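Local coordinates for protein single-stranded-DNA-specific exonuclease RecJ (Thermus thermophilus, PDB 2ZXR) that degrades single-stranded DNA in the 5' to 3' direction as a divalent-cation-dependent exonuclease, with no detectable activity on single-stranded RNA, at residues 13-16 against 17-21; 29-32 against 33-37; 649-652 against 653-656. All coordinates share one frame; numbering follows the deposited sequence.

In the fold
Each contact is local: contact 1 caps the start of helix 15-25, and contacts 2 and 3 each join turns within one helix, so none closes a long loop. From the N terminus, contact 1 comes first. Contact 2 runs through helix 29-37, next along the chain. Contact 3 comes some 600 residues later, at the end of helix 643-655. The three lie in series and neither nest nor cross. Contacts 1 and 2 touch directly, with centres about 9 Å apart. Contact 1 also meets contact 3, where Leu15 packs on Glu655 and Val656. Contacts 2 and 3 do not touch. Contact 1 therefore bridges the N-terminal helix pair and the end of helix 643-655.

Contact 1: 13-16 against 17-21; sequences PPLA and QWREV
Trp18 turns its CG anti to its own backbone N (chi1 -157°), which carries the indole back toward the start of the helix and under Pro13. Leu15 has its CG beside its backbone N (chi1 -75°). Its two methyls then reach different partners. Pro13 lies over one face of the indole. Its CG is 3.6 Å from Trp18 CD2 and as near to Trp18 CG, over the rim of the five-membered ring. Its CD sits over the six-membered ring, 3.9 Å from the Trp18 ring centroid, and makes a CH-pi contact. Leu15 CD2 approaches the same ring obliquely and comes to 3.4 Å from Trp18 CE3. The six-membered ring is thus met by a proline over one face and by a leucine methyl at a slant.

Leu15 CD1 makes a looser contact with Arg19. It lies above one face of the guanidinium, off centre, at 4.3 Å from Arg19 NH1. This methyl also meets Val656. The arginine chain is extended as far as NE, and NE forms a salt bridge with Glu623. That bond probably helps to hold the guanidinium.

The backbone supports this cluster. Pro14 is the N-cap residue. Its O accepts a good bond from Trp18 N at 2.9 Å, and a weak one from Gln17 N. Arg19 N bonds to Leu15 O at 2.8 Å and is nearly straight (167°). Glu20 N reaches Ala16 O at 3.1 Å. Ala16 and Glu20 are exposed, while Pro13, Leu15 and Trp18 are buried.

The residue before the N-cap packs against the fourth residue of the helix. This pairing of Pro13 with Trp18 has the form of a hydrophobic staple, a motif of helix N termini, here at the start of helix 15-25.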
loop_
_atom_site.group_PDB
_atom_site.type_symbol
_atom_site.label_atom_id
_atom_site.label_comp_id
_atom_site.label_asym_id
_atom_site.label_seq_id
_atom_site.Cartn_x
_atom_site.Cartn_y
_atom_site.Cartn_z
ATOM N N PRO A 13 13.776 14.441 2.091
ATOM C CA PRO A 13 14.860 14.139 1.149
ATOM C C PRO A 13 15.834 15.307 1.080
ATOM O O PRO A 13 15.573 16.378 1.642
ATOM C CB PRO A 13 14.117 13.940 -0.174
ATOM C CG PRO A 13 13.012 14.944 -0.072
ATOM C CD PRO A 13 12.542 14.829 1.383
ATOM N N PRO A 14 16.985 15.106 0.422
ATOM C CA PRO A 14 17.927 16.226 0.329
ATOM C C PRO A 14 17.282 17.316 -0.536
ATOM O O PRO A 14 16.694 17.045 -1.596
ATOM C CB PRO A 14 19.185 15.605 -0.303
ATOM C CG PRO A 14 18.738 14.212 -0.797
ATOM C CD PRO A 14 17.643 13.815 0.155
ATOM N N LEU A 15 17.377 18.553 -0.072
ATOM C CA LEU A 15 16.758 19.661 -0.783
ATOM C C LEU A 15 16.985 19.766 -2.291
ATOM O O LEU A 15 16.032 20.000 -3.035
ATOM C CB LEU A 15 17.138 20.978 -0.125
ATOM C CG LEU A 15 16.438 21.282 1.193
ATOM C CD1 LEU A 15 15.983 22.746 1.137
ATOM C CD2 LEU A 15 15.240 20.374 1.412
ATOM N N ALA A 16 18.222 19.616 -2.750
ATOM C CA ALA A 16 18.463 19.713 -4.189
ATOM C C ALA A 16 17.684 18.643 -4.962
ATOM O O ALA A 16 17.225 18.910 -6.066
ATOM C CB ALA A 16 19.954 19.614 -4.502
ATOM N N GLN A 17 17.527 17.441 -4.396
ATOM C CA GLN A 17 16.759 16.404 -5.084
ATOM C C GLN A 17 15.256 16.685 -4.932
ATOM O O GLN A 17 14.475 16.443 -5.847
ATOM C CB GLN A 17 17.067 15.011 -4.529
ATOM C CG GLN A 17 18.539 14.622 -4.502
ATOM C CD GLN A 17 18.735 13.174 -4.048
ATOM O OE1 GLN A 17 19.764 12.822 -3.457
ATOM N NE2 GLN A 17 17.752 12.328 -4.335
ATOM N N TRP A 18 14.848 17.213 -3.784
ATOM C CA TRP A 18 13.430 17.514 -3.558
ATOM C C TRP A 18 13.018 18.514 -4.639
ATOM O O TRP A 18 11.970 18.386 -5.287
ATOM C CB TRP A 18 13.260 18.145 -2.181
ATOM C CG TRP A 18 11.902 18.053 -1.534
ATOM C CD1 TRP A 18 10.684 17.859 -2.147
ATOM C CD2 TRP A 18 11.623 18.254 -0.143
ATOM N NE1 TRP A 18 9.669 17.934 -1.211
ATOM C CE2 TRP A 18 10.218 18.177 0.022
ATOM C CE3 TRP A 18 12.427 18.499 0.981
ATOM C CZ2 TRP A 18 9.605 18.331 1.263
ATOM C CZ3 TRP A 18 11.811 18.653 2.218
ATOM C CH2 TRP A 18 10.414 18.568 2.348
ATOM N N ARG A 19 13.869 19.518 -4.818
ATOM C CA ARG A 19 13.647 20.554 -5.807
ATOM C C ARG A 19 13.621 20.007 -7.233
ATOM O O ARG A 19 12.799 20.434 -8.043
ATOM C CB ARG A 19 14.728 21.637 -5.667
ATOM C CG ARG A 19 14.383 22.674 -4.602
ATOM C CD ARG A 19 15.628 23.318 -4.002
ATOM N NE ARG A 19 15.301 24.539 -3.262
ATOM C CZ ARG A 19 16.165 25.193 -2.491
ATOM N NH1 ARG A 19 17.407 24.737 -2.357
ATOM N NH2 ARG A 19 15.793 26.310 -1.869
ATOM N N GLU A 20 14.529 19.083 -7.536
ATOM C CA GLU A 20 14.596 18.474 -8.865
ATOM C C GLU A 20 13.286 17.762 -9.186
ATOM O O GLU A 20 12.764 17.884 -10.301
ATOM C CB GLU A 20 15.762 17.483 -8.942
ATOM C CG GLU A 20 17.117 18.181 -8.891
ATOM C CD GLU A 20 18.301 17.234 -8.746
ATOM O OE1 GLU A 20 19.452 17.725 -8.861
ATOM O OE2 GLU A 20 18.091 16.014 -8.507
ATOM N N VAL A 21 12.743 17.048 -8.207
ATOM C CA VAL A 21 11.488 16.335 -8.416
ATOM C C VAL A 21 10.337 17.309 -8.623
ATOM O O VAL A 21 9.529 17.142 -9.541
ATOM C CB VAL A 21 11.192 15.377 -7.240
ATOM C CG1 VAL A 21 9.817 14.754 -7.396
ATOM C CG2 VAL A 21 12.267 14.265 -7.207
#

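Contact 2: 29-32 against 33-37; sequences PEAA and LAYWH
Tyr35 lays its ring back along the helix against Ala31. With CG beside the backbone N (chi1 -65°), the ring passes the preceding turn. Its CE2 touches Ala31 CB at 3.8 Å, and the CA of Ala32 lies at the ring edge. The ring's hydroxyl is satisfied farther out, by a hydrogen bond with the backbone O of Glu446.

The carbonyls of the first turn all find donors. Pro29 O has two: Leu33 N at 3.0 Å, in a bent bond (139°), and the indole NE1 of Trp18 from the preceding helix. Glu30 O takes Ala34 N at 3.3 Å and a weak second bond from Leu33 N. Leu33 N is therefore shared between two carbonyls. The bonds tighten further on. Tyr35 N meets Ala31 O at 2.9 Å and is almost straight (171°), and Trp36 N meets Ala32 O at 2.8 Å.

The carboxylate of Glu30 has long, weak ion pairs with Arg625 and Arg632. His37 NE2 makes a weak hydrogen bond to the backbone O of Ser11. Separately, the ring of Trp36 forms a cation-pi contact with Arg41.

Most of this helix is buried between other helices. Ala32 packs on Val21 and Met22 of helix 15-25, and Tyr35 on Leu25. Ala31 faces Glu446 and Leu447 of helix 440-447. Pro29, Glu30 and Leu33 lean on Leu629 of helix 624-639.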
loop_
_atom_site.group_PDB
_atom_site.type_symbol
_atom_site.label_atom_id
_atom_site.label_comp_id
_atom_site.label_asym_id
_atom_site.label_seq_id
_atom_site.Cartn_x
_atom_site.Cartn_y
_atom_site.Cartn_z
ATOM N N PRO A 29 5.777 20.671 -2.939
ATOM C CA PRO A 29 6.618 19.871 -2.033
ATOM C C PRO A 29 6.008 18.584 -1.424
ATOM O O PRO A 29 6.705 17.605 -1.260
ATOM C CB PRO A 29 7.049 20.890 -0.969
ATOM C CG PRO A 29 5.867 21.834 -0.895
ATOM C CD PRO A 29 5.472 21.997 -2.368
ATOM N N GLU A 30 4.721 18.573 -1.108
ATOM C CA GLU A 30 4.097 17.375 -0.536
ATOM C C GLU A 30 4.126 16.197 -1.481
ATOM O O GLU A 30 4.659 15.129 -1.161
ATOM C CB GLU A 30 2.643 17.652 -0.156
ATOM C CG GLU A 30 2.474 18.715 0.905
ATOM C CD GLU A 30 2.620 20.105 0.337
ATOM O OE1 GLU A 30 2.509 20.256 -0.910
ATOM O OE2 GLU A 30 2.839 21.037 1.137
ATOM N N ALA A 31 3.543 16.390 -2.655
ATOM C CA ALA A 31 3.506 15.347 -3.661
ATOM C C ALA A 31 4.927 14.947 -4.072
ATOM O O ALA A 31 5.224 13.759 -4.255
ATOM C CB ALA A 31 2.707 15.829 -4.871
ATOM N N ALA A 32 5.817 15.929 -4.211
ATOM C CA ALA A 32 7.199 15.615 -4.587
ATOM C C ALA A 32 7.838 14.715 -3.534
ATOM O O ALA A 32 8.676 13.888 -3.851
ATOM C CB ALA A 32 8.020 16.891 -4.756
ATOM N N LEU A 33 7.448 14.886 -2.279
ATOM C CA LEU A 33 7.981 14.056 -1.206
ATOM C C LEU A 33 7.592 12.596 -1.498
ATOM O O LEU A 33 8.425 11.678 -1.411
ATOM C CB LEU A 33 7.365 14.496 0.124
ATOM C CG LEU A 33 8.269 15.061 1.215
ATOM C CD1 LEU A 33 7.431 15.848 2.236
ATOM C CD2 LEU A 33 8.992 13.916 1.889
ATOM N N ALA A 34 6.321 12.395 -1.839
ATOM C CA ALA A 34 5.790 11.061 -2.158
ATOM C C ALA A 34 6.513 10.467 -3.375
ATOM O O ALA A 34 7.009 9.327 -3.335
ATOM C CB ALA A 34 4.289 11.149 -2.420
ATOM N N TYR A 35 6.591 11.238 -4.457
ATOM C CA TYR A 35 7.288 10.752 -5.642
ATOM C C TYR A 35 8.741 10.400 -5.318
ATOM O O TYR A 35 9.223 9.328 -5.719
ATOM C CB TYR A 35 7.238 11.786 -6.765
ATOM C CG TYR A 35 5.845 12.038 -7.266
ATOM C CD1 TYR A 35 5.070 10.998 -7.772
ATOM C CD2 TYR A 35 5.284 13.308 -7.206
ATOM C CE1 TYR A 35 3.766 11.228 -8.200
ATOM C CE2 TYR A 35 3.995 13.545 -7.618
ATOM C CZ TYR A 35 3.234 12.509 -8.114
ATOM O OH TYR A 35 1.939 12.744 -8.504
ATOM N N TRP A 36 9.438 11.272 -4.578
ATOM C CA TRP A 36 10.832 10.979 -4.244
ATOM C C TRP A 36 10.954 9.631 -3.529
ATOM O O TRP A 36 11.829 8.821 -3.854
ATOM C CB TRP A 36 11.441 12.071 -3.367
ATOM C CG TRP A 36 12.922 11.868 -3.124
ATOM C CD1 TRP A 36 13.954 12.233 -3.956
ATOM C CD2 TRP A 36 13.531 11.252 -1.983
ATOM N NE1 TRP A 36 15.163 11.882 -3.397
ATOM C CE2 TRP A 36 14.936 11.279 -2.190
ATOM C CE3 TRP A 36 13.033 10.683 -0.806
ATOM C CZ2 TRP A 36 15.845 10.755 -1.255
ATOM C CZ3 TRP A 36 13.939 10.159 0.125
ATOM C CH2 TRP A 36 15.330 10.201 -0.110
ATOM N N HIS A 37 10.068 9.386 -2.570
ATOM C CA HIS A 37 10.070 8.135 -1.825
ATOM C C HIS A 37 9.723 6.902 -2.656
ATOM O O HIS A 37 10.243 5.824 -2.393
ATOM C CB HIS A 37 9.097 8.214 -0.643
ATOM C CG HIS A 37 9.658 8.922 0.554
ATOM N ND1 HIS A 37 10.836 8.535 1.164
ATOM C CD2 HIS A 37 9.214 9.999 1.245
ATOM C CE1 HIS A 37 11.093 9.346 2.175
ATOM N NE2 HIS A 37 10.124 10.243 2.245
#

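Contact 3: 649-652 against 653-656; sequences ALLA and YWEV
Leu650 and Trp654 make the tight part of this contact. The leucine CG stands anti to its backbone N (chi1 -180°), and the tryptophan CG lies beside its own N (chi1 -55°). The indole therefore folds back over the preceding turn and meets the leucine. Leu650 CD1 sits over the six-membered ring, 3.7 Å from the Trp654 ring centroid and only 12° off the ring normal. This is a CH-pi contact. The branch point follows closely, with Leu650 CG 3.6 Å from Trp654 CZ2. Leu650 CD1 also lies 3.9 Å from Tyr653 CD2.

Leu651 touches the other end of the indole. Its CD2 lies 3.9 Å from Trp654 CD1, near the five-membered ring. Pro592 and Pro595 also pack on this tryptophan. Leu651 and Tyr653 are partly exposed, at the margin of the packing. Tyr653 also rests on Val630 and Leu634 of helix 624-639.

The loose side belongs to Glu655, which is partly exposed too. It directs its carboxylate away from residues 649-652, with the chain bent at chi2, and OE2 forms a salt bridge with Arg658.

Backbone bonds join the two turns. Trp654 N bonds to Leu650 O at 2.9 Å. Val656 is the first residue to leave helical geometry, yet its N still bonds to Ala652 O at 2.8 Å.

The chemistry is mostly apolar. Trp654 NE1 is buried and has no partner in the model, so the indole is held by methyls and proline rings instead of a polar bond. Charge is kept to the outer side, in the pair of Glu655 and Arg658.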
loop_
_atom_site.group_PDB
_atom_site.type_symbol
_atom_site.label_atom_id
_atom_site.label_comp_id
_atom_site.label_asym_id
_atom_site.label_seq_id
_atom_site.Cartn_x
_atom_site.Cartn_y
_atom_site.Cartn_z
ATOM N N ALA A 649 14.204 19.030 10.590
ATOM C CA ALA A 649 13.531 20.180 10.021
ATOM C C ALA A 649 14.438 21.404 10.006
ATOM O O ALA A 649 14.360 22.247 9.099
ATOM C CB ALA A 649 12.272 20.479 10.820
ATOM N N LEU A 650 15.284 21.511 11.027
ATOM C CA LEU A 650 16.188 22.647 11.121
ATOM C C LEU A 650 17.202 22.566 9.988
ATOM O O LEU A 650 17.518 23.577 9.369
ATOM C CB LEU A 650 16.876 22.674 12.492
ATOM C CG LEU A 650 17.859 23.833 12.723
ATOM C CD1 LEU A 650 17.232 25.164 12.317
ATOM C CD2 LEU A 650 18.261 23.861 14.181
ATOM N N LEU A 651 17.705 21.366 9.701
ATOM C CA LEU A 651 18.649 21.219 8.592
ATOM C C LEU A 651 17.995 21.668 7.273
ATOM O O LEU A 651 18.611 22.368 6.465
ATOM C CB LEU A 651 19.103 19.772 8.453
ATOM C CG LEU A 651 19.841 19.181 9.660
ATOM C CD1 LEU A 651 20.373 17.794 9.258
ATOM C CD2 LEU A 651 21.008 20.089 10.076
ATOM N N ALA A 652 16.741 21.285 7.052
ATOM C CA ALA A 652 16.077 21.684 5.811
ATOM C C ALA A 652 15.910 23.199 5.837
ATOM O O ALA A 652 16.029 23.871 4.805
ATOM C CB ALA A 652 14.696 20.982 5.674
ATOM N N TYR A 653 15.640 23.724 7.030
ATOM C CA TYR A 653 15.460 25.160 7.222
ATOM C C TYR A 653 16.714 25.942 6.802
ATOM O O TYR A 653 16.595 26.967 6.128
ATOM C CB TYR A 653 15.128 25.467 8.680
ATOM C CG TYR A 653 14.981 26.949 8.982
ATOM C CD1 TYR A 653 13.845 27.648 8.602
ATOM C CD2 TYR A 653 15.998 27.656 9.629
ATOM C CE1 TYR A 653 13.718 29.012 8.852
ATOM C CE2 TYR A 653 15.877 29.029 9.888
ATOM C CZ TYR A 653 14.731 29.695 9.490
ATOM O OH TYR A 653 14.609 31.056 9.716
ATOM N N TRP A 654 17.902 25.483 7.203
ATOM C CA TRP A 654 19.138 26.183 6.808
ATOM C C TRP A 654 19.184 26.174 5.275
ATOM O O TRP A 654 19.480 27.178 4.641
ATOM C CB TRP A 654 20.420 25.461 7.239
ATOM C CG TRP A 654 20.635 25.089 8.681
ATOM C CD1 TRP A 654 21.131 23.880 9.149
ATOM C CD2 TRP A 654 20.480 25.917 9.824
ATOM N NE1 TRP A 654 21.292 23.921 10.505
ATOM C CE2 TRP A 654 20.901 25.155 10.952
ATOM C CE3 TRP A 654 20.033 27.217 10.014
ATOM C CZ2 TRP A 654 20.883 25.661 12.246
ATOM C CZ3 TRP A 654 20.011 27.710 11.278
ATOM C CH2 TRP A 654 20.433 26.932 12.392
ATOM N N GLU A 655 18.925 25.007 4.692
ATOM C CA GLU A 655 18.962 24.877 3.245
ATOM C C GLU A 655 17.983 25.773 2.488
ATOM O O GLU A 655 18.390 26.509 1.588
ATOM C CB GLU A 655 18.752 23.420 2.837
ATOM C CG GLU A 655 20.056 22.720 2.528
ATOM C CD GLU A 655 21.004 23.613 1.716
ATOM O OE1 GLU A 655 20.695 23.936 0.540
ATOM O OE2 GLU A 655 22.055 24.007 2.266
ATOM N N VAL A 656 16.703 25.726 2.843
ATOM C CA VAL A 656 15.724 26.557 2.153
ATOM C C VAL A 656 15.968 28.044 2.338
ATOM O O VAL A 656 15.102 28.866 2.032
ATOM C CB VAL A 656 14.281 26.278 2.610
ATOM C CG1 VAL A 656 13.917 24.859 2.297
ATOM C CG2 VAL A 656 14.125 26.566 4.086
#